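Local coordinates for thiamin pyrophosphokinase family protein (Enterococcus faecalis, PDB 3MEL), which probably transfers a diphosphate group from ATP to thiamine, yielding thiamine diphosphate, at the interface of chains A and B. Numbering follows the deposited sequence. Chains: chain A/B, Thiamin pyrophosphokinase family protein.

Contact 1: the interface of chains A and B. Residues chain A 105, 107-108; chain B 135, 155, 157, 159, 186, 188-189, 211.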
loop_
_atom_site.group_PDB
_atom_site.type_symbol
_atom_site.label_atom_id
_atom_site.label_comp_id
_atom_site.label_asym_id
_atom_site.label_seq_id
_atom_site.Cartn_x
_atom_site.Cartn_y
_atom_site.Cartn_z
ATOM N N ARG A 105 1.282 -4.420 7.568
ATOM C CA ARG A 105 0.195 -3.593 8.073
ATOM C C ARG A 105 -0.019 -2.384 7.179
ATOM O O ARG A 105 0.895 -1.595 6.957
ATOM C CB ARG A 105 0.462 -3.193 9.527
ATOM C CG ARG A 105 -0.395 -3.981 10.509
ATOM C CD ARG A 105 0.311 -4.356 11.791
ATOM N NE ARG A 105 0.403 -3.313 12.823
ATOM C CZ ARG A 105 -0.284 -2.172 12.880
ATOM N NH1 ARG A 105 -1.169 -1.855 11.950
ATOM N NH2 ARG A 105 -0.073 -1.336 13.884
ATOM N N ASP A 107 -1.940 0.383 7.350
ATOM C CA ASP A 107 -1.797 1.702 7.964
ATOM C C ASP A 107 -0.330 2.155 7.960
ATOM O O ASP A 107 -0.025 3.296 7.639
ATOM C CB ASP A 107 -2.390 1.760 9.382
ATOM C CG ASP A 107 -2.108 0.513 10.204
ATOM O OD1 ASP A 107 -1.407 -0.396 9.721
ATOM O OD2 ASP A 107 -2.605 0.442 11.346
ATOM N N HIS A 108 0.576 1.253 8.316
ATOM C CA HIS A 108 1.990 1.548 8.231
ATOM C C HIS A 108 2.473 1.637 6.789
ATOM O O HIS A 108 3.312 2.469 6.459
ATOM C CB HIS A 108 2.801 0.517 8.991
ATOM C CG HIS A 108 2.816 0.745 10.460
ATOM N ND1 HIS A 108 2.801 -0.282 11.374
ATOM C CD2 HIS A 108 2.837 1.893 11.178
ATOM C CE1 HIS A 108 2.813 0.222 12.595
ATOM N NE2 HIS A 108 2.837 1.540 12.503
ATOM N N ASN B 135 -5.100 -7.260 7.240
ATOM C CA ASN B 135 -5.751 -5.965 7.144
ATOM C C ASN B 135 -7.170 -6.068 6.668
ATOM O O ASN B 135 -7.556 -7.034 6.014
ATOM C CB ASN B 135 -5.019 -5.030 6.196
ATOM C CG ASN B 135 -3.582 -4.840 6.565
ATOM O OD1 ASN B 135 -3.199 -3.837 7.177
ATOM N ND2 ASN B 135 -2.754 -5.802 6.173
ATOM N N TYR B 155 -5.634 -3.550 15.911
ATOM C CA TYR B 155 -5.373 -2.117 15.842
ATOM C C TYR B 155 -6.374 -1.447 14.939
ATOM O O TYR B 155 -6.978 -2.089 14.092
ATOM C CB TYR B 155 -3.986 -1.830 15.255
ATOM C CG TYR B 155 -2.797 -2.445 15.959
ATOM C CD1 TYR B 155 -2.118 -1.757 16.953
ATOM C CD2 TYR B 155 -2.331 -3.694 15.597
ATOM C CE1 TYR B 155 -1.020 -2.311 17.597
ATOM C CE2 TYR B 155 -1.235 -4.257 16.227
ATOM C CZ TYR B 155 -0.576 -3.558 17.228
ATOM O OH TYR B 155 0.527 -4.119 17.847
ATOM N N ALA B 157 -7.082 2.215 12.462
ATOM C CA ALA B 157 -6.387 3.331 11.820
ATOM C C ALA B 157 -7.297 4.174 10.935
ATOM O O ALA B 157 -8.146 3.647 10.214
ATOM C CB ALA B 157 -5.205 2.830 11.023
ATOM N N CYS B 159 -6.941 6.442 7.933
ATOM C CA CYS B 159 -6.068 6.873 6.865
ATOM C C CYS B 159 -6.829 7.834 5.964
ATOM O O CYS B 159 -7.736 7.434 5.241
ATOM C CB CYS B 159 -5.597 5.655 6.075
ATOM S SG CYS B 159 -4.860 4.336 7.088
ATOM N N SER B 186 -1.832 9.221 7.848
ATOM C CA SER B 186 -2.346 7.927 8.265
ATOM C C SER B 186 -2.220 7.709 9.768
ATOM O O SER B 186 -1.287 7.064 10.236
ATOM C CB SER B 186 -1.641 6.799 7.516
ATOM O OG SER B 186 -1.759 5.568 8.211
ATOM N N ALA B 188 -2.204 5.972 12.544
ATOM C CA ALA B 188 -1.971 4.573 12.206
ATOM C C ALA B 188 -2.133 3.513 13.279
ATOM O O ALA B 188 -2.471 2.375 12.948
ATOM C CB ALA B 188 -0.623 4.405 11.526
ATOM N N SER B 189 -1.873 3.809 14.539
ATOM C CA SER B 189 -1.834 2.674 15.456
ATOM C C SER B 189 -2.728 2.826 16.666
ATOM O O SER B 189 -2.345 2.520 17.801
ATOM C CB SER B 189 -0.393 2.309 15.827
ATOM O OG SER B 189 0.141 1.393 14.889
ATOM N N SER B 211 -6.430 -3.789 11.614
ATOM C CA SER B 211 -5.362 -4.717 11.253
ATOM C C SER B 211 -4.770 -5.384 12.481
ATOM O O SER B 211 -5.174 -5.109 13.617
ATOM C CB SER B 211 -4.249 -4.020 10.462
ATOM O OG SER B 211 -3.695 -2.928 11.169
#

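Contact 2: the interface of chains A and B. Residues chain A 159-161, 183-186; chain B 114, 117, 161.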
loop_
_atom_site.group_PDB
_atom_site.type_symbol
_atom_site.label_atom_id
_atom_site.label_comp_id
_atom_site.label_asym_id
_atom_site.label_seq_id
_atom_site.Cartn_x
_atom_site.Cartn_y
_atom_site.Cartn_z
ATOM N N CYS A 159 1.947 6.419 -9.933
ATOM C CA CYS A 159 0.938 6.426 -8.896
ATOM C C CYS A 159 0.756 7.863 -8.443
ATOM O O CYS A 159 1.646 8.440 -7.834
ATOM C CB CYS A 159 1.407 5.536 -7.758
ATOM S SG CYS A 159 1.674 3.841 -8.297
ATOM N N CYS A 160 -0.364 8.467 -8.810
ATOM C CA CYS A 160 -0.637 9.847 -8.441
ATOM C C CYS A 160 -1.236 9.882 -7.049
ATOM O O CYS A 160 -2.365 9.431 -6.845
ATOM C CB CYS A 160 -1.603 10.478 -9.437
ATOM S SG CYS A 160 -0.997 10.408 -11.122
ATOM N N LEU A 161 -0.487 10.408 -6.090
ATOM C CA LEU A 161 -0.933 10.374 -4.714
ATOM C C LEU A 161 -2.014 11.429 -4.477
ATOM O O LEU A 161 -2.828 11.338 -3.526
ATOM C CB LEU A 161 0.249 10.565 -3.776
ATOM C CG LEU A 161 1.328 9.503 -3.969
ATOM C CD1 LEU A 161 2.529 9.813 -3.084
ATOM C CD2 LEU A 161 0.761 8.106 -3.702
ATOM N N TYR A 183 -8.225 12.742 -9.291
ATOM C CA TYR A 183 -8.149 12.168 -7.960
ATOM C C TYR A 183 -7.068 11.083 -7.986
ATOM O O TYR A 183 -6.644 10.666 -9.053
ATOM C CB TYR A 183 -9.514 11.580 -7.592
ATOM C CG TYR A 183 -10.092 10.749 -8.698
ATOM C CD1 TYR A 183 -9.746 9.416 -8.825
ATOM C CD2 TYR A 183 -10.943 11.303 -9.649
ATOM C CE1 TYR A 183 -10.246 8.645 -9.848
ATOM C CE2 TYR A 183 -11.449 10.536 -10.685
ATOM C CZ TYR A 183 -11.096 9.208 -10.770
ATOM O OH TYR A 183 -11.570 8.411 -11.776
ATOM N N PRO A 184 -6.615 10.627 -6.815
ATOM C CA PRO A 184 -5.619 9.553 -6.776
ATOM C C PRO A 184 -5.851 8.430 -7.802
ATOM O O PRO A 184 -6.904 7.816 -7.849
ATOM C CB PRO A 184 -5.755 9.028 -5.351
ATOM C CG PRO A 184 -6.150 10.234 -4.556
ATOM C CD PRO A 184 -6.926 11.137 -5.466
ATOM N N THR A 185 -4.843 8.158 -8.620
ATOM C CA THR A 185 -4.958 7.156 -9.684
ATOM C C THR A 185 -3.636 6.435 -9.873
ATOM O O THR A 185 -2.585 7.071 -9.965
ATOM C CB THR A 185 -5.341 7.799 -11.031
ATOM O OG1 THR A 185 -6.586 8.493 -10.897
ATOM C CG2 THR A 185 -5.454 6.734 -12.101
ATOM N N SER A 186 -3.690 5.111 -9.937
ATOM C CA SER A 186 -2.477 4.315 -10.050
ATOM C C SER A 186 -2.353 3.737 -11.441
ATOM O O SER A 186 -2.929 2.690 -11.733
ATOM C CB SER A 186 -2.480 3.180 -9.023
ATOM O OG SER A 186 -1.282 2.429 -9.083
ATOM N N TRP B 114 -7.600 2.617 -4.398
ATOM C CA TRP B 114 -8.186 3.837 -4.924
ATOM C C TRP B 114 -9.431 3.633 -5.778
ATOM O O TRP B 114 -9.892 4.556 -6.420
ATOM C CB TRP B 114 -7.139 4.611 -5.711
ATOM C CG TRP B 114 -6.050 5.134 -4.863
ATOM C CD1 TRP B 114 -6.117 5.425 -3.532
ATOM C CD2 TRP B 114 -4.714 5.460 -5.283
ATOM N NE1 TRP B 114 -4.906 5.910 -3.097
ATOM C CE2 TRP B 114 -4.031 5.942 -4.154
ATOM C CE3 TRP B 114 -4.033 5.394 -6.507
ATOM C CZ2 TRP B 114 -2.712 6.357 -4.212
ATOM C CZ3 TRP B 114 -2.726 5.801 -6.558
ATOM C CH2 TRP B 114 -2.078 6.277 -5.422
ATOM N N PHE B 117 -12.406 5.986 -5.469
ATOM C CA PHE B 117 -12.149 7.317 -5.997
ATOM C C PHE B 117 -12.824 7.576 -7.332
ATOM O O PHE B 117 -13.134 8.730 -7.666
ATOM C CB PHE B 117 -10.653 7.571 -6.107
ATOM C CG PHE B 117 -10.074 8.207 -4.891
ATOM C CD1 PHE B 117 -10.683 9.329 -4.334
ATOM C CD2 PHE B 117 -8.939 7.686 -4.283
ATOM C CE1 PHE B 117 -10.168 9.931 -3.200
ATOM C CE2 PHE B 117 -8.420 8.278 -3.151
ATOM C CZ PHE B 117 -9.036 9.405 -2.605
ATOM N N LEU B 161 -7.084 9.445 2.785
ATOM C CA LEU B 161 -6.587 9.331 1.428
ATOM C C LEU B 161 -6.611 10.677 0.730
ATOM O O LEU B 161 -6.209 10.790 -0.422
ATOM C CB LEU B 161 -7.462 8.373 0.644
ATOM C CG LEU B 161 -7.771 7.032 1.280
ATOM C CD1 LEU B 161 -9.053 6.445 0.661
ATOM C CD2 LEU B 161 -6.588 6.102 1.143
#

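Contact 1: the interface of chains A and B
The chain of A:Arg105 bends twice, about CB-CG and again about CG-CD (chi3 80°), and this brings its guanidinium down flat against the ring of B:Tyr155. A:Asp107 sets CG between its own backbone N and carbonyl carbon (chi1 40°), which turns the carboxylate back toward the same arginine.

The stack is nearly parallel, with the two planes 11° apart. NH2 of A:Arg105 lies over the face of the B:Tyr155 ring, 3.6 Å from its centroid, a cation-pi contact, while CD2 of B:Tyr155 lies opposite the guanidinium, displaced toward the rim of that group. The opposite face is met by ND1 of A:His108, whose ring is tilted well away from parallel, so of the two rings only B:Tyr155 stacks.

The arginine's N-H groups are shared out. Within chain A, NH1 of A:Arg105 reaches carboxylate OD2 of A:Asp107 at 2.8 Å, on that oxygen's syn side and in the guanidinium plane. OD1 of A:Asp107 completes a salt bridge to NH1 of A:Arg105 at 2.7 Å. Across the interface, OG of B:Ser211 lies 2.9 Å from NH1 of A:Arg105, a hydrogen bond by its chemistry, though well out of the guanidinium plane. NH2 also makes a weak hydrogen bond to OG of B:Ser189. The ties to A:Asp107, together with the B:Tyr155 stack, would limit rotation of the guanidinium.

Past the charged pair, the methyl CB of B:Ala157 packs on CB of A:Asp107, and CB of B:Ala188 meets CB of A:Asp107 at 3.8 Å. OG of B:Ser186 donates to the main-chain O of A:Asp107 at 2.9 Å, the donor tilted out of the carbonyl plane.

A:His108 also binds thiamine diphosphate, so the contact borders the ligand pocket. In the fold, the first turn of helix 106-113 rests on strands 155-160 and 185-190 of the other subunit, while A:Arg105 ahead of it reaches strands 155-160 and 206-211.

Contact 2: the interface of chains A and B
This is an apolar side-chain interface between two copies of the protein, part of a two-fold symmetric surface that plausibly holds a dimer together. No polar pair across this patch is close enough to bond, so shape and aromatic surface do the work.

A:Pro184 wedges into the angle between B:Trp114 and B:Phe117. CB of A:Pro184 sits over the indole face of B:Trp114, 3.7 Å from the centroid of the five-membered ring and lying over the six-membered ring as well. The neighbouring ring carbon CG of A:Pro184 covers the face of B:Phe117, 3.8 Å from that ring's centroid. One pyrrolidine ring thus makes CH-pi contacts with two aromatic groups at once.

B:Trp114 carries CG anti to its carbonyl carbon (chi1 -67°), and the benzo end of the indole reaches in among the residues of chain A. In the indole plane, CD2 of A:Leu161 meets the CH2 side, 3.8 Å from CH2 of B:Trp114, and the backbone N of A:Ser186 meets the CE3 side. CB of A:Ser186 packs against CZ3 of B:Trp114 at 3.6 Å, and the main-chain O of A:Cys160 lies near CH2.

Beyond the proline, A:Tyr183 and B:Phe117 run past each other in opposite directions. Within chain A, hydroxyl OG1 of A:Thr185 donates to the main-chain O of A:Tyr183 at 2.9 Å, a bond which spans A:Pro184 and may steady its presentation. The A:Tyr183 ring also takes a backbone group on its face: the carbonyl O of B:Phe117 stands 3.5 Å above the plane of the A:Tyr183 ring, over its centre.

The centres of the C-alpha atoms of contact 1 and contact 2 lie about 18 Å apart. Cys159 and Ser186 serve in both, from chain B in contact 1 and from chain A in contact 2. On the opposing side, helix 106-113 supplies contact 1, and the residues just after it supply contact 2. The two-fold axis therefore repeats contact 2 beside contact 1, so residues at the start of helix 106-113 and just after its end both face the partner's region around Cys159 and Ser186. Contact 1 places the partner chain beside A:His108 of the thiamine diphosphate pocket, if this two-fold pair is the biological assembly.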